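PDB 2I2X: methyltransferase 1 from Methanosarcina barkeri, which transfers the methyl group of methanol to the cob(I)amide cofactor of its partner corrinoid protein MtaC, a zinc-dependent step of methanogenesis from methanol. Local coordinates for residues A[28-33]-A[118-123]; A[38-43]-A[80-85]. All coordinates share one frame; numbering follows the deposited sequence.

From the N terminus, after strand 25-28 the chain turns back through residues 28-33, then enters the TIM barrel at strand 40-43. It runs out through helix 55-76 and returns along strand 80-86, where contact 2 closes the inner loop as a beta-alpha-beta unit. Helices 89-93 and 95-116 lead to residues 118-123, which meet the early turn in contact 1. Contact 1 therefore closes the wider loop, and contact 2 lies wholly within it; the two do not cross. Strands 80-86 and 119-126 are sheet neighbours, joined by a probable hydrogen bond from Arg-123 N to Leu-83 O, while Arg-123 also reaches Glu-42 through a salt bridge.

Contact 1: residues A[28-33]-A[118-123]; sequences AGLDLE and IKCALR
Lys-119 gives up the most surface here, and it does so by lying along the turn with its whole chain. Lys-119 CB rests 3.7 Å from CD1 of Leu-32, and its CG and CE run past the carbonyl oxygen of Asp-31. Bends at chi3 and chi4 then bring Lys-119 NZ to OD2 of Asp-31 at 3.5 Å, a long, weak salt bridge between two obliquely crossing side chains. Cys-120 contributes mainly through its backbone. Cys-120 O accepts the N-H of Leu-30 at 2.9 Å, almost straight down the C=O axis, and Cys-120 N makes a weaker return bond to Leu-30 O at 3.4 Å, completing a single antiparallel hydrogen-bonded pair. SG of Cys-120 also meets CD1 of Leu-30 at 3.8 Å. Leu-32 spreads its two methyls over the strand: with CG anti to the backbone N (chi1 -164°), CD1 goes to Lys-119 and CD2 sits 3.6 Å from CB of Ala-121. Leu-30 is the centre of an inverse gamma turn, and Gly-29 before it has positive phi (58°); a CB there would run into Cys-120 O and Ala-121 CB. The turn belongs to the hairpin of strands 25-28 and 32-33, which docks beside the start of barrel strand 119-126. Further along the same edge Leu-122 bonds to Asp-159 and Leu-160, whereas Lys-119 bonds to Pro-79 and Ile-81 on the other. Leu-32 packs on Ala-80 and Ile-82 of strand 80-86, Leu-30 lies on His-113 of helix 95-116, and Cys-120 touches Met-70 of helix 55-76.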
loop_
_atom_site.group_PDB
_atom_site.type_symbol
_atom_site.label_atom_id
_atom_site.label_comp_id
_atom_site.label_asym_id
_atom_site.label_seq_id
_atom_site.Cartn_x
_atom_site.Cartn_y
_atom_site.Cartn_z
ATOM N N ALA A 28 -4.057 24.859 -14.013
ATOM C CA ALA A 28 -3.132 24.038 -14.834
ATOM C C ALA A 28 -3.776 22.770 -15.407
ATOM O O ALA A 28 -4.793 22.311 -14.928
ATOM C CB ALA A 28 -1.885 23.659 -14.039
ATOM N N GLY A 29 -3.152 22.209 -16.429
ATOM C CA GLY A 29 -3.576 20.963 -17.032
ATOM C C GLY A 29 -4.991 20.988 -17.550
ATOM O O GLY A 29 -5.458 21.998 -18.089
ATOM N N LEU A 30 -5.680 19.871 -17.359
ATOM C CA LEU A 30 -6.996 19.694 -17.920
ATOM C C LEU A 30 -8.043 20.090 -16.909
ATOM O O LEU A 30 -8.534 19.252 -16.139
ATOM C CB LEU A 30 -7.164 18.264 -18.398
ATOM C CG LEU A 30 -6.152 17.850 -19.486
ATOM C CD1 LEU A 30 -6.125 16.347 -19.694
ATOM C CD2 LEU A 30 -6.448 18.576 -20.814
ATOM N N ASP A 31 -8.349 21.387 -16.878
ATOM C CA ASP A 31 -9.438 21.897 -16.049
ATOM C C ASP A 31 -9.181 21.720 -14.524
ATOM O O ASP A 31 -10.106 21.727 -13.716
ATOM C CB ASP A 31 -10.750 21.238 -16.504
ATOM C CG ASP A 31 -11.961 21.923 -15.956
ATOM O OD1 ASP A 31 -11.964 23.177 -15.931
ATOM O OD2 ASP A 31 -12.922 21.206 -15.554
ATOM N N LEU A 32 -7.913 21.586 -14.146
ATOM C CA LEU A 32 -7.530 21.424 -12.735
ATOM C C LEU A 32 -7.195 22.755 -12.032
ATOM O O LEU A 32 -6.636 23.689 -12.641
ATOM C CB LEU A 32 -6.339 20.468 -12.583
ATOM C CG LEU A 32 -6.147 19.945 -11.147
ATOM C CD1 LEU A 32 -7.266 18.974 -10.747
ATOM C CD2 LEU A 32 -4.760 19.322 -10.899
ATOM N N GLU A 33 -7.521 22.841 -10.747
ATOM C CA GLU A 33 -7.120 23.996 -9.966
ATOM C C GLU A 33 -6.613 23.577 -8.609
ATOM O O GLU A 33 -7.168 22.672 -7.966
ATOM C CB GLU A 33 -8.245 25.003 -9.848
ATOM C CG GLU A 33 -8.661 25.660 -11.187
ATOM C CD GLU A 33 -9.786 26.657 -10.993
ATOM O OE1 GLU A 33 -10.298 26.725 -9.859
ATOM O OE2 GLU A 33 -10.156 27.381 -11.955
ATOM N N ILE A 118 -13.059 13.994 -15.853
ATOM C CA ILE A 118 -12.195 14.001 -14.698
ATOM C C ILE A 118 -11.072 15.041 -14.907
ATOM O O ILE A 118 -10.471 15.100 -15.973
ATOM C CB ILE A 118 -11.580 12.585 -14.449
ATOM C CG1 ILE A 118 -10.654 12.596 -13.230
ATOM C CG2 ILE A 118 -10.863 12.041 -15.709
ATOM C CD1 ILE A 118 -10.201 11.220 -12.802
ATOM N N LYS A 119 -10.833 15.874 -13.894
ATOM C CA LYS A 119 -9.787 16.879 -13.926
ATOM C C LYS A 119 -8.460 16.230 -13.579
ATOM O O LYS A 119 -8.368 15.439 -12.635
ATOM C CB LYS A 119 -10.095 17.956 -12.898
ATOM C CG LYS A 119 -11.483 18.571 -13.012
ATOM C CD LYS A 119 -11.914 19.013 -11.625
ATOM C CE LYS A 119 -12.580 20.342 -11.630
ATOM N NZ LYS A 119 -13.865 20.345 -12.322
ATOM N N CYS A 120 -7.430 16.543 -14.335
ATOM C CA CYS A 120 -6.100 16.027 -14.027
ATOM C C CYS A 120 -4.970 16.911 -14.560
ATOM O O CYS A 120 -5.189 17.767 -15.426
ATOM C CB CYS A 120 -5.970 14.637 -14.606
ATOM S SG CYS A 120 -6.466 14.623 -16.303
ATOM N N ALA A 121 -3.766 16.717 -14.032
ATOM C CA ALA A 121 -2.593 17.484 -14.458
ATOM C C ALA A 121 -1.407 16.565 -14.342
ATOM O O ALA A 121 -1.429 15.611 -13.574
ATOM C CB ALA A 121 -2.397 18.768 -13.600
ATOM N N LEU A 122 -0.396 16.810 -15.152
ATOM C CA LEU A 122 0.769 15.971 -15.156
ATOM C C LEU A 122 2.016 16.728 -14.648
ATOM O O LEU A 122 2.361 17.788 -15.130
ATOM C CB LEU A 122 0.978 15.401 -16.560
ATOM C CG LEU A 122 2.256 14.582 -16.765
ATOM C CD1 LEU A 122 2.238 13.333 -15.898
ATOM C CD2 LEU A 122 2.485 14.254 -18.232
ATOM N N ARG A 123 2.686 16.167 -13.666
ATOM C CA ARG A 123 3.877 16.771 -13.153
ATOM C C ARG A 123 5.038 15.896 -13.530
ATOM O O ARG A 123 4.996 14.677 -13.300
ATOM C CB ARG A 123 3.792 16.849 -11.660
ATOM C CG ARG A 123 5.058 17.311 -10.987
ATOM C CD ARG A 123 4.775 17.226 -9.513
ATOM N NE ARG A 123 5.317 18.343 -8.814
ATOM C CZ ARG A 123 4.720 18.979 -7.823
ATOM N NH1 ARG A 123 3.529 18.623 -7.371
ATOM N NH2 ARG A 123 5.355 19.999 -7.280
#

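Contact 2: residues A[38-43]-A[80-85]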
loop_
_atom_site.group_PDB
_atom_site.type_symbol
_atom_site.label_atom_id
_atom_site.label_comp_id
_atom_site.label_asym_id
_atom_site.label_seq_id
_atom_site.Cartn_x
_atom_site.Cartn_y
_atom_site.Cartn_z
ATOM N N TYR A 38 -10.230 22.678 -2.866
ATOM C CA TYR A 38 -10.249 21.213 -2.779
ATOM C C TYR A 38 -8.848 20.587 -2.822
ATOM O O TYR A 38 -8.009 21.016 -3.616
ATOM C CB TYR A 38 -11.148 20.571 -3.852
ATOM C CG TYR A 38 -10.776 20.844 -5.293
ATOM C CD1 TYR A 38 -11.322 21.925 -5.990
ATOM C CD2 TYR A 38 -9.896 20.008 -5.961
ATOM C CE1 TYR A 38 -10.990 22.161 -7.335
ATOM C CE2 TYR A 38 -9.557 20.224 -7.304
ATOM C CZ TYR A 38 -10.108 21.299 -7.990
ATOM O OH TYR A 38 -9.785 21.456 -9.337
ATOM N N THR A 39 -8.622 19.572 -1.986
ATOM C CA THR A 39 -7.367 18.833 -2.015
ATOM C C THR A 39 -7.356 17.874 -3.202
ATOM O O THR A 39 -8.413 17.424 -3.649
ATOM C CB THR A 39 -7.149 18.045 -0.714
ATOM O OG1 THR A 39 -8.252 17.143 -0.509
ATOM C CG2 THR A 39 -7.022 18.998 0.490
ATOM N N ILE A 40 -6.172 17.569 -3.720
ATOM C CA ILE A 40 -6.048 16.691 -4.889
ATOM C C ILE A 40 -5.028 15.589 -4.637
ATOM O O ILE A 40 -3.914 15.876 -4.173
ATOM C CB ILE A 40 -5.573 17.449 -6.124
ATOM C CG1 ILE A 40 -6.514 18.599 -6.470
ATOM C CG2 ILE A 40 -5.490 16.525 -7.306
ATOM C CD1 ILE A 40 -5.771 19.752 -7.121
ATOM N N PRO A 41 -5.393 14.320 -4.947
ATOM C CA PRO A 41 -4.372 13.277 -4.799
ATOM C C PRO A 41 -3.323 13.386 -5.895
ATOM O O PRO A 41 -3.643 13.727 -7.031
ATOM C CB PRO A 41 -5.178 11.974 -4.924
ATOM C CG PRO A 41 -6.373 12.347 -5.769
ATOM C CD PRO A 41 -6.683 13.784 -5.429
ATOM N N GLU A 42 -2.077 13.084 -5.543
ATOM C CA GLU A 42 -0.947 13.121 -6.477
ATOM C C GLU A 42 -0.232 11.775 -6.382
ATOM O O GLU A 42 0.421 11.469 -5.373
ATOM C CB GLU A 42 0.009 14.286 -6.145
ATOM C CG GLU A 42 1.288 14.400 -7.052
ATOM C CD GLU A 42 1.911 15.855 -7.150
ATOM O OE1 GLU A 42 1.809 16.691 -6.203
ATOM O OE2 GLU A 42 2.496 16.175 -8.208
ATOM N N ILE A 43 -0.351 10.965 -7.422
ATOM C CA ILE A 43 0.218 9.622 -7.369
ATOM C C ILE A 43 1.626 9.576 -7.993
ATOM O O ILE A 43 1.873 10.161 -9.058
ATOM C CB ILE A 43 -0.746 8.558 -7.998
ATOM C CG1 ILE A 43 -0.194 7.133 -7.847
ATOM C CG2 ILE A 43 -1.058 8.915 -9.466
ATOM C CD1 ILE A 43 -0.279 6.524 -6.426
ATOM N N ALA A 80 -10.818 14.222 -9.380
ATOM C CA ALA A 80 -9.530 14.853 -9.765
ATOM C C ALA A 80 -8.290 14.035 -9.398
ATOM O O ALA A 80 -8.289 13.227 -8.462
ATOM C CB ALA A 80 -9.416 16.265 -9.184
ATOM N N ILE A 81 -7.225 14.233 -10.152
ATOM C CA ILE A 81 -6.026 13.501 -9.867
ATOM C C ILE A 81 -4.818 14.139 -10.550
ATOM O O ILE A 81 -4.942 14.640 -11.666
ATOM C CB ILE A 81 -6.214 12.006 -10.250
ATOM C CG1 ILE A 81 -5.181 11.109 -9.534
ATOM C CG2 ILE A 81 -6.341 11.807 -11.736
ATOM C CD1 ILE A 81 -4.007 10.884 -10.307
ATOM N N ILE A 82 -3.662 14.111 -9.890
ATOM C CA ILE A 82 -2.416 14.553 -10.530
ATOM C C ILE A 82 -1.486 13.348 -10.613
ATOM O O ILE A 82 -1.357 12.610 -9.622
ATOM C CB ILE A 82 -1.713 15.631 -9.693
ATOM C CG1 ILE A 82 -2.528 16.926 -9.703
ATOM C CG2 ILE A 82 -0.302 15.855 -10.198
ATOM C CD1 ILE A 82 -2.159 17.923 -8.580
ATOM N N LEU A 83 -0.860 13.130 -11.771
ATOM C CA LEU A 83 0.199 12.119 -11.882
ATOM C C LEU A 83 1.573 12.798 -11.816
ATOM O O LEU A 83 1.830 13.800 -12.511
ATOM C CB LEU A 83 0.051 11.305 -13.178
ATOM C CG LEU A 83 -1.159 10.337 -13.318
ATOM C CD1 LEU A 83 -2.520 10.994 -13.770
ATOM C CD2 LEU A 83 -0.801 9.149 -14.233
ATOM N N GLU A 84 2.451 12.286 -10.963
ATOM C CA GLU A 84 3.793 12.789 -10.941
ATOM C C GLU A 84 4.793 11.736 -11.423
ATOM O O GLU A 84 4.947 10.674 -10.792
ATOM C CB GLU A 84 4.202 13.331 -9.562
ATOM C CG GLU A 84 5.702 13.760 -9.560
ATOM C CD GLU A 84 6.263 14.177 -8.229
ATOM O OE1 GLU A 84 5.574 14.051 -7.189
ATOM O OE2 GLU A 84 7.427 14.632 -8.220
ATOM N N THR A 85 5.498 12.059 -12.506
ATOM C CA THR A 85 6.585 11.229 -13.016
ATOM C C THR A 85 7.941 11.784 -12.594
ATOM O O THR A 85 8.375 12.826 -13.095
ATOM C CB THR A 85 6.542 11.131 -14.567
ATOM O OG1 THR A 85 5.220 10.749 -14.984
ATOM C CG2 THR A 85 7.525 10.114 -15.087
#
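OE2 of Glu-84 is the best-held polar atom, gripped twice: by a salt bridge to Lys-267 NZ and a hydrogen bond with Thr-125 OG1, while Asn-44 bonds OE1. The carbonyl oxygen of Ile-82 takes one N-H bond, from Ile-43 N at 2.9 Å, nearly along the C=O axis, plus a CA-H...O contact from Glu-42 CA at 3.2 Å. Two more N-H bonds, Ile-82 N to Pro-41 O and Glu-84 N to Ile-43 O, complete the parallel pairing of the first two barrel strands, joined through helix 55-76. On the outward face, CG2 of Ile-43 touches CD1 of Ile-81 at 3.6 Å, and the Pro-41 ring crosses Ile-81 at about a right angle; Ile-81 then packs on helix 55-76 and Pro-41 on helix 325-345. On the inward face, CG2 of Ile-40 meets CD1 of Ile-82 at 3.8 Å. Glu-42, its CG anti to the backbone N (chi1 178°), reaches extended across Ile-82, so that its OE2 lies 3.4 Å from CG2 of Ile-82 and 3.9 Å from OE1 of Glu-84, with the carboxylate planes 48° apart. An alanine in place of Glu-42 removes the partner of Arg-123 and Thr-285 and the cover over Ile-82 CG2, which would probably loosen Arg-123 and this face of the sheet. Glu-84 is about 5 Å from the zinc ligand Glu-164, side chain to side chain, but Lys-267 and Arg-123 would probably offset much of the pair's charge, leaving any net field there uncertain. Crowded like charges would favour protonation, the two cations the ionised forms.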